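Local coordinates for methyltransferase (Streptococcus mutans, PDB 2B78), which is probably an S-adenosylmethionine-dependent methyltransferase that may bind RNA, although its substrate is not established, at residues Y50-N55 and Y124-Y129; I176-I181 and I195-R200; M336-F341 and Y377-T382. All coordinates share one frame; numbering follows the deposited sequence.

Interaction 1. Residues Y50-N55 and Y124-Y129; sequences YLSKQN and YNSFVY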
loop_
_atom_site.group_PDB
_atom_site.type_symbol
_atom_site.label_atom_id
_atom_site.label_comp_id
_atom_site.label_asym_id
_atom_site.label_seq_id
_atom_site.Cartn_x
_atom_site.Cartn_y
_atom_site.Cartn_z
ATOM N N TYR A 50 -8.277 21.888 -3.075
ATOM C CA TYR A 50 -8.656 21.955 -1.674
ATOM C C TYR A 50 -7.399 21.833 -0.828
ATOM O O TYR A 50 -6.444 21.145 -1.200
ATOM C CB TYR A 50 -9.700 20.877 -1.308
ATOM C CG TYR A 50 -9.200 19.463 -1.052
ATOM C CD1 TYR A 50 -8.475 19.147 0.098
ATOM C CD2 TYR A 50 -9.508 18.428 -1.937
ATOM C CE1 TYR A 50 -8.069 17.832 0.362
ATOM C CE2 TYR A 50 -9.109 17.105 -1.680
ATOM C CZ TYR A 50 -8.394 16.817 -0.532
ATOM O OH TYR A 50 -8.014 15.521 -0.261
ATOM N N LEU A 51 -7.392 22.536 0.298
ATOM C CA LEU A 51 -6.255 22.514 1.197
ATOM C C LEU A 51 -6.552 21.694 2.438
ATOM O O LEU A 51 -7.643 21.762 2.992
ATOM C CB LEU A 51 -5.881 23.938 1.624
ATOM C CG LEU A 51 -5.508 24.942 0.532
ATOM C CD1 LEU A 51 -5.167 26.280 1.174
ATOM C CD2 LEU A 51 -4.327 24.416 -0.270
ATOM N N SER A 52 -5.564 20.917 2.860
ATOM C CA SER A 52 -5.661 20.103 4.058
ATOM C C SER A 52 -4.316 19.427 4.202
ATOM O O SER A 52 -3.740 18.956 3.221
ATOM C CB SER A 52 -6.776 19.060 3.936
ATOM O OG SER A 52 -6.997 18.420 5.185
ATOM N N LYS A 53 -3.800 19.391 5.422
ATOM C CA LYS A 53 -2.505 18.780 5.652
ATOM C C LYS A 53 -2.551 17.269 5.511
ATOM O O LYS A 53 -3.413 16.598 6.088
ATOM C CB LYS A 53 -1.980 19.179 7.034
ATOM C CG LYS A 53 -1.255 20.523 7.023
ATOM C CD LYS A 53 -0.930 21.026 8.426
ATOM C CE LYS A 53 -2.109 21.778 9.039
ATOM N NZ LYS A 53 -1.763 22.372 10.367
ATOM N N GLN A 54 -1.618 16.741 4.728
ATOM C CA GLN A 54 -1.523 15.307 4.487
ATOM C C GLN A 54 -0.059 14.949 4.277
ATOM O O GLN A 54 0.441 14.987 3.155
ATOM C CB GLN A 54 -2.336 14.920 3.246
ATOM C CG GLN A 54 -2.433 13.415 3.017
ATOM C CD GLN A 54 -3.324 13.069 1.848
ATOM O OE1 GLN A 54 -4.342 13.725 1.625
ATOM N NE2 GLN A 54 -2.959 12.028 1.099
ATOM N N ASN A 55 0.621 14.606 5.367
ATOM C CA ASN A 55 2.039 14.257 5.320
ATOM C C ASN A 55 2.840 15.434 4.767
ATOM O O ASN A 55 2.870 16.497 5.379
ATOM C CB ASN A 55 2.253 13.008 4.462
ATOM C CG ASN A 55 1.541 11.790 5.023
ATOM O OD1 ASN A 55 1.759 11.402 6.176
ATOM N ND2 ASN A 55 0.685 11.176 4.210
ATOM N N TYR A 124 -7.586 10.343 4.420
ATOM C CA TYR A 124 -6.217 10.775 4.693
ATOM C C TYR A 124 -6.038 12.199 5.212
ATOM O O TYR A 124 -4.923 12.596 5.554
ATOM C CB TYR A 124 -5.349 10.578 3.441
ATOM C CG TYR A 124 -5.130 9.128 3.088
ATOM C CD1 TYR A 124 -6.194 8.324 2.689
ATOM C CD2 TYR A 124 -3.860 8.554 3.162
ATOM C CE1 TYR A 124 -6.004 6.982 2.372
ATOM C CE2 TYR A 124 -3.658 7.204 2.844
ATOM C CZ TYR A 124 -4.739 6.430 2.450
ATOM O OH TYR A 124 -4.562 5.104 2.130
ATOM N N ASN A 125 -7.117 12.974 5.265
ATOM C CA ASN A 125 -7.015 14.333 5.777
ATOM C C ASN A 125 -8.351 14.807 6.351
ATOM O O ASN A 125 -9.407 14.259 6.027
ATOM C CB ASN A 125 -6.494 15.286 4.688
ATOM C CG ASN A 125 -7.428 15.406 3.501
ATOM O OD1 ASN A 125 -8.523 15.962 3.609
ATOM N ND2 ASN A 125 -6.991 14.895 2.346
ATOM N N SER A 126 -8.304 15.818 7.214
ATOM C CA SER A 126 -9.522 16.314 7.845
ATOM C C SER A 126 -10.549 16.901 6.885
ATOM O O SER A 126 -11.757 16.839 7.147
ATOM C CB SER A 126 -9.181 17.350 8.917
ATOM O OG SER A 126 -8.446 18.430 8.379
ATOM N N PHE A 127 -10.095 17.481 5.779
ATOM C CA PHE A 127 -11.049 18.057 4.841
ATOM C C PHE A 127 -11.992 17.029 4.223
ATOM O O PHE A 127 -13.218 17.199 4.270
ATOM C CB PHE A 127 -10.350 18.810 3.721
ATOM C CG PHE A 127 -11.307 19.464 2.767
ATOM C CD1 PHE A 127 -12.047 20.577 3.159
ATOM C CD2 PHE A 127 -11.511 18.937 1.497
ATOM C CE1 PHE A 127 -12.981 21.157 2.303
ATOM C CE2 PHE A 127 -12.440 19.506 0.631
ATOM C CZ PHE A 127 -13.178 20.619 1.036
ATOM N N VAL A 128 -11.448 15.976 3.622
ATOM C CA VAL A 128 -12.322 14.975 3.021
ATOM C C VAL A 128 -13.188 14.344 4.096
ATOM O O VAL A 128 -14.335 13.972 3.849
ATOM C CB VAL A 128 -11.542 13.867 2.289
ATOM C CG1 VAL A 128 -10.812 14.452 1.091
ATOM C CG2 VAL A 128 -10.573 13.196 3.239
ATOM N N TYR A 129 -12.643 14.234 5.299
ATOM C CA TYR A 129 -13.396 13.646 6.391
ATOM C C TYR A 129 -14.619 14.506 6.695
ATOM O O TYR A 129 -15.706 13.986 6.909
ATOM C CB TYR A 129 -12.512 13.521 7.637
ATOM C CG TYR A 129 -13.183 12.787 8.769
ATOM C CD1 TYR A 129 -13.536 11.445 8.636
ATOM C CD2 TYR A 129 -13.522 13.445 9.954
ATOM C CE1 TYR A 129 -14.217 10.770 9.647
ATOM C CE2 TYR A 129 -14.203 12.777 10.977
ATOM C CZ TYR A 129 -14.547 11.443 10.812
ATOM O OH TYR A 129 -15.235 10.778 11.796
HETATM O O HOH W 1 -5.517 16.851 7.897
#
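The Y50 ring carries F127 on one face, where F127 CD2 lies 3.3 Å from Y50 CD1, offset toward the rim, while N125 ND2 and S52 CB lie in its plane at the edge. With centroids 4.8 Å apart and planes at 28°, the two rings make an offset stack. Near the hydroxyl end of Y50, V128 adds CG1 at 3.3 Å from Y50 OH. Another flat group, the amide of N125, meets the Y50 side chain tip to tip. It spends both hydrogens of ND2 across the contact: one goes to Y50 OH at 2.9 Å, the other to Q54 OE1 at 3.0 Å, and both acceptors lie in the plane of the amide. Two bonds on ND2 therefore fix the rotation of this amide, and the opposite end, OD1, accepts from V128 N at 2.9 Å to cap the helix that starts at S126. N125 CG sits between its backbone N and carbonyl carbon (chi1 63°), a placement from which OD1 can reach V128 N. The amide of Q54 rests against Y124 CB, 3.6 Å from Q54 CD. S52 OG, anti to its own backbone N, receives F127 N at 3.3 Å, and a water links K53 O to S126 N. Y50 OH, S52 OG and Q54 OE1 have further partners in G108, N33 and W60, and Q54 NE2 bonds to Q102, so each of these polar atoms has a partner beyond the contact. Strand 45-54 of the PUA-like domain thus lies against the start of helix 126-130, directly after strand 118-123 of the next sheet: a domain interface built around an asparagine N-cap.

Interaction 2. Residues I176-I181 and I195-R200; sequences ILENGI and IFLDQR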
loop_
_atom_site.group_PDB
_atom_site.type_symbol
_atom_site.label_atom_id
_atom_site.label_comp_id
_atom_site.label_asym_id
_atom_site.label_seq_id
_atom_site.Cartn_x
_atom_site.Cartn_y
_atom_site.Cartn_z
ATOM N N ILE A 176 -11.213 -13.760 2.110
ATOM C CA ILE A 176 -11.400 -13.194 0.781
ATOM C C ILE A 176 -10.489 -14.043 -0.089
ATOM O O ILE A 176 -9.722 -14.869 0.434
ATOM C CB ILE A 176 -11.024 -11.677 0.697
ATOM C CG1 ILE A 176 -9.588 -11.429 1.160
ATOM C CG2 ILE A 176 -12.016 -10.849 1.535
ATOM C CD1 ILE A 176 -8.546 -11.623 0.070
ATOM N N LEU A 177 -10.593 -13.887 -1.405
ATOM C CA LEU A 177 -9.770 -14.657 -2.314
ATOM C C LEU A 177 -8.887 -13.690 -3.083
ATOM O O LEU A 177 -9.325 -12.590 -3.434
ATOM C CB LEU A 177 -10.657 -15.429 -3.297
ATOM C CG LEU A 177 -10.161 -16.758 -3.871
ATOM C CD1 LEU A 177 -10.227 -17.828 -2.789
ATOM C CD2 LEU A 177 -11.034 -17.167 -5.057
ATOM N N GLU A 178 -7.639 -14.094 -3.321
ATOM C CA GLU A 178 -6.694 -13.284 -4.092
ATOM C C GLU A 178 -5.817 -14.251 -4.867
ATOM O O GLU A 178 -5.148 -15.099 -4.272
ATOM C CB GLU A 178 -5.811 -12.424 -3.186
ATOM C CG GLU A 178 -5.005 -11.362 -3.951
ATOM C CD GLU A 178 -3.885 -10.758 -3.118
ATOM O OE1 GLU A 178 -2.871 -11.453 -2.888
ATOM O OE2 GLU A 178 -4.016 -9.589 -2.695
ATOM N N ASN A 179 -5.819 -14.118 -6.193
ATOM C CA ASN A 179 -5.046 -15.003 -7.054
ATOM C C ASN A 179 -5.546 -16.426 -6.862
ATOM O O ASN A 179 -4.806 -17.389 -7.055
ATOM C CB ASN A 179 -3.562 -14.927 -6.700
ATOM C CG ASN A 179 -2.960 -13.572 -6.989
ATOM O OD1 ASN A 179 -2.178 -13.047 -6.191
ATOM N ND2 ASN A 179 -3.303 -12.999 -8.137
ATOM N N GLY A 180 -6.798 -16.564 -6.446
ATOM C CA GLY A 180 -7.342 -17.896 -6.258
ATOM C C GLY A 180 -7.066 -18.602 -4.946
ATOM O O GLY A 180 -7.413 -19.772 -4.808
ATOM N N ILE A 181 -6.425 -17.935 -3.993
ATOM C CA ILE A 181 -6.182 -18.562 -2.693
ATOM C C ILE A 181 -6.810 -17.684 -1.608
ATOM O O ILE A 181 -7.082 -16.491 -1.831
ATOM C CB ILE A 181 -4.673 -18.818 -2.422
ATOM C CG1 ILE A 181 -3.936 -17.518 -2.150
ATOM C CG2 ILE A 181 -4.045 -19.540 -3.630
ATOM C CD1 ILE A 181 -2.563 -17.748 -1.521
ATOM N N ILE A 195 -3.917 -7.710 5.590
ATOM C CA ILE A 195 -3.227 -7.911 4.330
ATOM C C ILE A 195 -3.034 -6.581 3.609
ATOM O O ILE A 195 -3.791 -5.620 3.826
ATOM C CB ILE A 195 -4.005 -8.897 3.410
ATOM C CG1 ILE A 195 -3.135 -9.282 2.204
ATOM C CG2 ILE A 195 -5.286 -8.247 2.893
ATOM C CD1 ILE A 195 -3.684 -10.461 1.398
ATOM N N PHE A 196 -1.992 -6.504 2.788
ATOM C CA PHE A 196 -1.750 -5.304 2.000
ATOM C C PHE A 196 -2.009 -5.728 0.572
ATOM O O PHE A 196 -1.216 -6.446 -0.038
ATOM C CB PHE A 196 -0.319 -4.800 2.191
ATOM C CG PHE A 196 -0.143 -3.984 3.445
ATOM C CD1 PHE A 196 -0.486 -2.632 3.461
ATOM C CD2 PHE A 196 0.280 -4.583 4.622
ATOM C CE1 PHE A 196 -0.415 -1.888 4.639
ATOM C CE2 PHE A 196 0.354 -3.850 5.809
ATOM C CZ PHE A 196 0.003 -2.499 5.814
ATOM N N LEU A 197 -3.150 -5.294 0.052
ATOM C CA LEU A 197 -3.569 -5.660 -1.288
ATOM C C LEU A 197 -2.617 -5.237 -2.389
ATOM O O LEU A 197 -2.564 -5.885 -3.436
ATOM C CB LEU A 197 -4.972 -5.094 -1.569
ATOM C CG LEU A 197 -6.104 -5.579 -0.642
ATOM C CD1 LEU A 197 -7.409 -4.906 -1.041
ATOM C CD2 LEU A 197 -6.253 -7.089 -0.734
ATOM N N ASP A 198 -1.865 -4.161 -2.173
ATOM C CA ASP A 198 -0.945 -3.710 -3.211
ATOM C C ASP A 198 0.169 -4.703 -3.542
ATOM O O ASP A 198 0.805 -4.593 -4.583
ATOM C CB ASP A 198 -0.346 -2.333 -2.866
ATOM C CG ASP A 198 0.257 -2.275 -1.471
ATOM O OD1 ASP A 198 0.958 -3.220 -1.073
ATOM O OD2 ASP A 198 0.030 -1.257 -0.776
ATOM N N GLN A 199 0.403 -5.687 -2.681
ATOM C CA GLN A 199 1.452 -6.676 -2.958
ATOM C C GLN A 199 0.930 -7.946 -3.637
ATOM O O GLN A 199 1.619 -8.983 -3.679
ATOM C CB GLN A 199 2.168 -7.034 -1.655
ATOM C CG GLN A 199 2.702 -5.801 -0.952
ATOM C CD GLN A 199 3.390 -6.101 0.357
ATOM O OE1 GLN A 199 2.794 -6.685 1.268
ATOM N NE2 GLN A 199 4.656 -5.689 0.469
ATOM N N ARG A 200 -0.276 -7.852 -4.188
ATOM C CA ARG A 200 -0.923 -8.989 -4.846
ATOM C C ARG A 200 -0.107 -9.666 -5.933
ATOM O O ARG A 200 -0.106 -10.886 -6.045
ATOM C CB ARG A 200 -2.256 -8.559 -5.457
ATOM C CG ARG A 200 -2.939 -9.661 -6.271
ATOM C CD ARG A 200 -4.328 -9.237 -6.729
ATOM N NE ARG A 200 -4.261 -8.147 -7.691
ATOM C CZ ARG A 200 -4.488 -6.863 -7.422
ATOM N NH1 ARG A 200 -4.813 -6.469 -6.202
ATOM N NH2 ARG A 200 -4.378 -5.970 -8.391
HETATM O O HOH W 2 -5.745 -7.951 -4.039
#
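E178 and R200 carry most of this contact, which involves little of strand 174-178 before its end. Contact begins at E178, the last residue of the strand. With CG anti to the backbone N (chi1 -169°), E178 runs across the aliphatic part of R200: its CG lies 3.6 Å from R200 CD, and its OE2 3.4 Å from R200 CB. The methyl L197 CD2 is 3.9 Å from the same oxygen, with I195 CD1 a little farther off. The charged ends do not meet, E178 OE2 being 4.8 Å from R200 NH1; water 2 joins them, giving a hydrogen to E178 OE2 at 2.7 Å and accepting from R200 NH1 at 2.8 Å. Each charge has its own salt bridge, E178 to R203 and R200 to D365. N179 follows, its side chain beside R200 CG and the R200 carbonyl. From E178 to I181 the chain makes a type I' turn, closing the beta hairpin of strands 174-178 and 181-185. The hairpin tip thereby packs on the N-terminal turn of helix 200-210, with N179 also touching N204 and I207, and I195 touching Y183 and R203.

Interaction 3. Residues M336-F341 and Y377-T382; sequences MTVSQF and YLKVFT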
loop_
_atom_site.group_PDB
_atom_site.type_symbol
_atom_site.label_atom_id
_atom_site.label_comp_id
_atom_site.label_asym_id
_atom_site.label_seq_id
_atom_site.Cartn_x
_atom_site.Cartn_y
_atom_site.Cartn_z
ATOM N N MET A 336 10.557 7.514 -0.225
ATOM C CA MET A 336 11.764 7.015 -0.888
ATOM C C MET A 336 11.559 6.784 -2.384
ATOM O O MET A 336 10.577 6.163 -2.797
ATOM C CB MET A 336 12.237 5.699 -0.261
ATOM C CG MET A 336 13.303 5.844 0.816
ATOM S SD MET A 336 14.423 4.424 0.794
ATOM C CE MET A 336 15.972 5.218 0.394
ATOM N N THR A 337 12.486 7.278 -3.200
ATOM C CA THR A 337 12.380 7.072 -4.636
ATOM C C THR A 337 12.943 5.689 -4.951
ATOM O O THR A 337 13.579 5.049 -4.101
ATOM C CB THR A 337 13.194 8.114 -5.441
ATOM O OG1 THR A 337 14.592 7.953 -5.159
ATOM C CG2 THR A 337 12.770 9.529 -5.077
ATOM N N VAL A 338 12.706 5.232 -6.176
ATOM C CA VAL A 338 13.208 3.940 -6.613
ATOM C C VAL A 338 14.734 3.949 -6.544
ATOM O O VAL A 338 15.339 2.975 -6.109
ATOM C CB VAL A 338 12.773 3.636 -8.065
ATOM C CG1 VAL A 338 13.614 2.503 -8.643
ATOM C CG2 VAL A 338 11.298 3.270 -8.095
ATOM N N SER A 339 15.350 5.051 -6.975
ATOM C CA SER A 339 16.807 5.148 -6.963
ATOM C C SER A 339 17.365 5.214 -5.542
ATOM O O SER A 339 18.408 4.623 -5.258
ATOM C CB SER A 339 17.280 6.358 -7.788
ATOM O OG SER A 339 16.737 7.573 -7.307
ATOM N N GLN A 340 16.685 5.933 -4.656
ATOM C CA GLN A 340 17.120 6.030 -3.259
ATOM C C GLN A 340 17.085 4.655 -2.612
ATOM O O GLN A 340 17.955 4.304 -1.807
ATOM C CB GLN A 340 16.195 6.936 -2.465
ATOM C CG GLN A 340 16.545 8.404 -2.500
ATOM C CD GLN A 340 15.605 9.213 -1.634
ATOM O OE1 GLN A 340 14.391 9.246 -1.875
ATOM N NE2 GLN A 340 16.153 9.865 -0.610
ATOM N N PHE A 341 16.054 3.889 -2.958
ATOM C CA PHE A 341 15.871 2.548 -2.423
ATOM C C PHE A 341 16.978 1.654 -2.945
ATOM O O PHE A 341 17.630 0.939 -2.181
ATOM C CB PHE A 341 14.496 2.003 -2.837
ATOM C CG PHE A 341 14.145 0.672 -2.211
ATOM C CD1 PHE A 341 14.461 0.406 -0.884
ATOM C CD2 PHE A 341 13.481 -0.304 -2.951
ATOM C CE1 PHE A 341 14.125 -0.816 -0.302
ATOM C CE2 PHE A 341 13.137 -1.530 -2.380
ATOM C CZ PHE A 341 13.463 -1.786 -1.048
ATOM N N TYR A 377 4.260 4.422 -4.747
ATOM C CA TYR A 377 5.030 4.155 -3.540
ATOM C C TYR A 377 5.598 2.759 -3.302
ATOM O O TYR A 377 6.602 2.613 -2.603
ATOM C CB TYR A 377 4.209 4.578 -2.319
ATOM C CG TYR A 377 2.910 3.819 -2.134
ATOM C CD1 TYR A 377 2.900 2.561 -1.541
ATOM C CD2 TYR A 377 1.687 4.372 -2.532
ATOM C CE1 TYR A 377 1.716 1.871 -1.342
ATOM C CE2 TYR A 377 0.486 3.679 -2.336
ATOM C CZ TYR A 377 0.515 2.433 -1.738
ATOM O OH TYR A 377 -0.657 1.738 -1.516
ATOM N N LEU A 378 4.970 1.734 -3.863
ATOM C CA LEU A 378 5.468 0.383 -3.658
ATOM C C LEU A 378 6.673 0.133 -4.552
ATOM O O LEU A 378 6.669 0.475 -5.732
ATOM C CB LEU A 378 4.368 -0.638 -3.962
ATOM C CG LEU A 378 4.680 -2.130 -3.821
ATOM C CD1 LEU A 378 5.043 -2.457 -2.374
ATOM C CD2 LEU A 378 3.468 -2.936 -4.234
ATOM N N LYS A 379 7.717 -0.447 -3.970
ATOM C CA LYS A 379 8.929 -0.773 -4.711
ATOM C C LYS A 379 9.384 -2.137 -4.227
ATOM O O LYS A 379 9.661 -2.317 -3.042
ATOM C CB LYS A 379 10.016 0.267 -4.442
ATOM C CG LYS A 379 9.711 1.637 -5.019
ATOM C CD LYS A 379 10.616 2.699 -4.448
ATOM C CE LYS A 379 10.067 3.230 -3.137
ATOM N NZ LYS A 379 8.804 3.984 -3.367
ATOM N N VAL A 380 9.434 -3.109 -5.131
ATOM C CA VAL A 380 9.865 -4.447 -4.750
ATOM C C VAL A 380 10.919 -4.918 -5.729
ATOM O O VAL A 380 10.654 -5.051 -6.931
ATOM C CB VAL A 380 8.685 -5.447 -4.739
ATOM C CG1 VAL A 380 9.145 -6.791 -4.186
ATOM C CG2 VAL A 380 7.544 -4.889 -3.888
ATOM N N PHE A 381 12.120 -5.153 -5.208
ATOM C CA PHE A 381 13.242 -5.610 -6.014
ATOM C C PHE A 381 13.534 -7.076 -5.762
ATOM O O PHE A 381 13.647 -7.502 -4.613
ATOM C CB PHE A 381 14.499 -4.808 -5.675
ATOM C CG PHE A 381 14.607 -3.500 -6.400
ATOM C CD1 PHE A 381 14.748 -3.470 -7.784
ATOM C CD2 PHE A 381 14.609 -2.300 -5.696
ATOM C CE1 PHE A 381 14.895 -2.257 -8.461
ATOM C CE2 PHE A 381 14.755 -1.078 -6.359
ATOM C CZ PHE A 381 14.900 -1.059 -7.751
ATOM N N THR A 382 13.642 -7.851 -6.836
ATOM C CA THR A 382 13.972 -9.265 -6.725
ATOM C C THR A 382 15.425 -9.325 -7.183
ATOM O O THR A 382 15.732 -8.987 -8.327
ATOM C CB THR A 382 13.077 -10.131 -7.640
ATOM O OG1 THR A 382 11.714 -10.046 -7.197
ATOM C CG2 THR A 382 13.520 -11.590 -7.590
#
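The first turn of helix 338-349 lies over strand 379-384, with V338 and K379 CA atoms 6.6 Å apart, in a helix-on-sheet packing of the Rossmann-type methyltransferase domain. That strand runs antiparallel to its neighbour 325-331, and its K379 and F381 both face the helix. The rings of F341 and F381 are nearly parallel, 30° apart, but slid past each other in opposite directions, so that they barely overlap. F341 CD2 comes to the edge of the F381 ring, 3.6 Å from F381 CD2. V338 divides its two methyls between neighbours: CG1 meets F381 CZ at 3.9 Å, the V338 and F381 side chains crossing at about a right angle, and CG2 touches the K379 chain as the two cross obliquely, 3.8 Å from K379 CD. Around the two rings Y310 meets F341 edge-to-face, Y356 does the same to F381, and A329 and T331 of strand 325-331 also touch F341. At the helix start T337 and Q340 form a capping box: Q340 N gives to T337 OG1, and T337 N gives to Q340 OE1, both at 3.0 Å. The aliphatic part of K379 passes this helix end, CD 3.6 Å from V338 CA, before its bend at chi4 (-67°) brings the amino group back toward the backbone ahead of the helix. The ammonium is thus buried among carbonyls, with a weak bond to A333 O and another weak one to M336 O at 2.9 Å. Its shorter bond, 2.7 Å from K379 NZ to Y377 O, comes from above the carbonyl plane, 48° out of it.

All three contacts are largely buried, but they join different levels of the fold. Interaction 1 ties the PUA-like domain to the helix start that follows strand 118-123 of the next sheet, whereas interactions 2 and 3 both belong to the methyltransferase part of the chain and touch each other: D198 OD2 lies 3.2 Å from Y377 OH, a probable hydrogen bond. Interactions 1 and 3 both set a strand against a capped helix start, by an asparagine side chain in one and a threonine-glutamine box in the other. Neutral amides and hydroxyls dominate interaction 1, water-bridged charges interaction 2, and aromatic packing beside a buried lysine interaction 3. Interaction 1 stands apart, its centre about 29 Å from that of interaction 2.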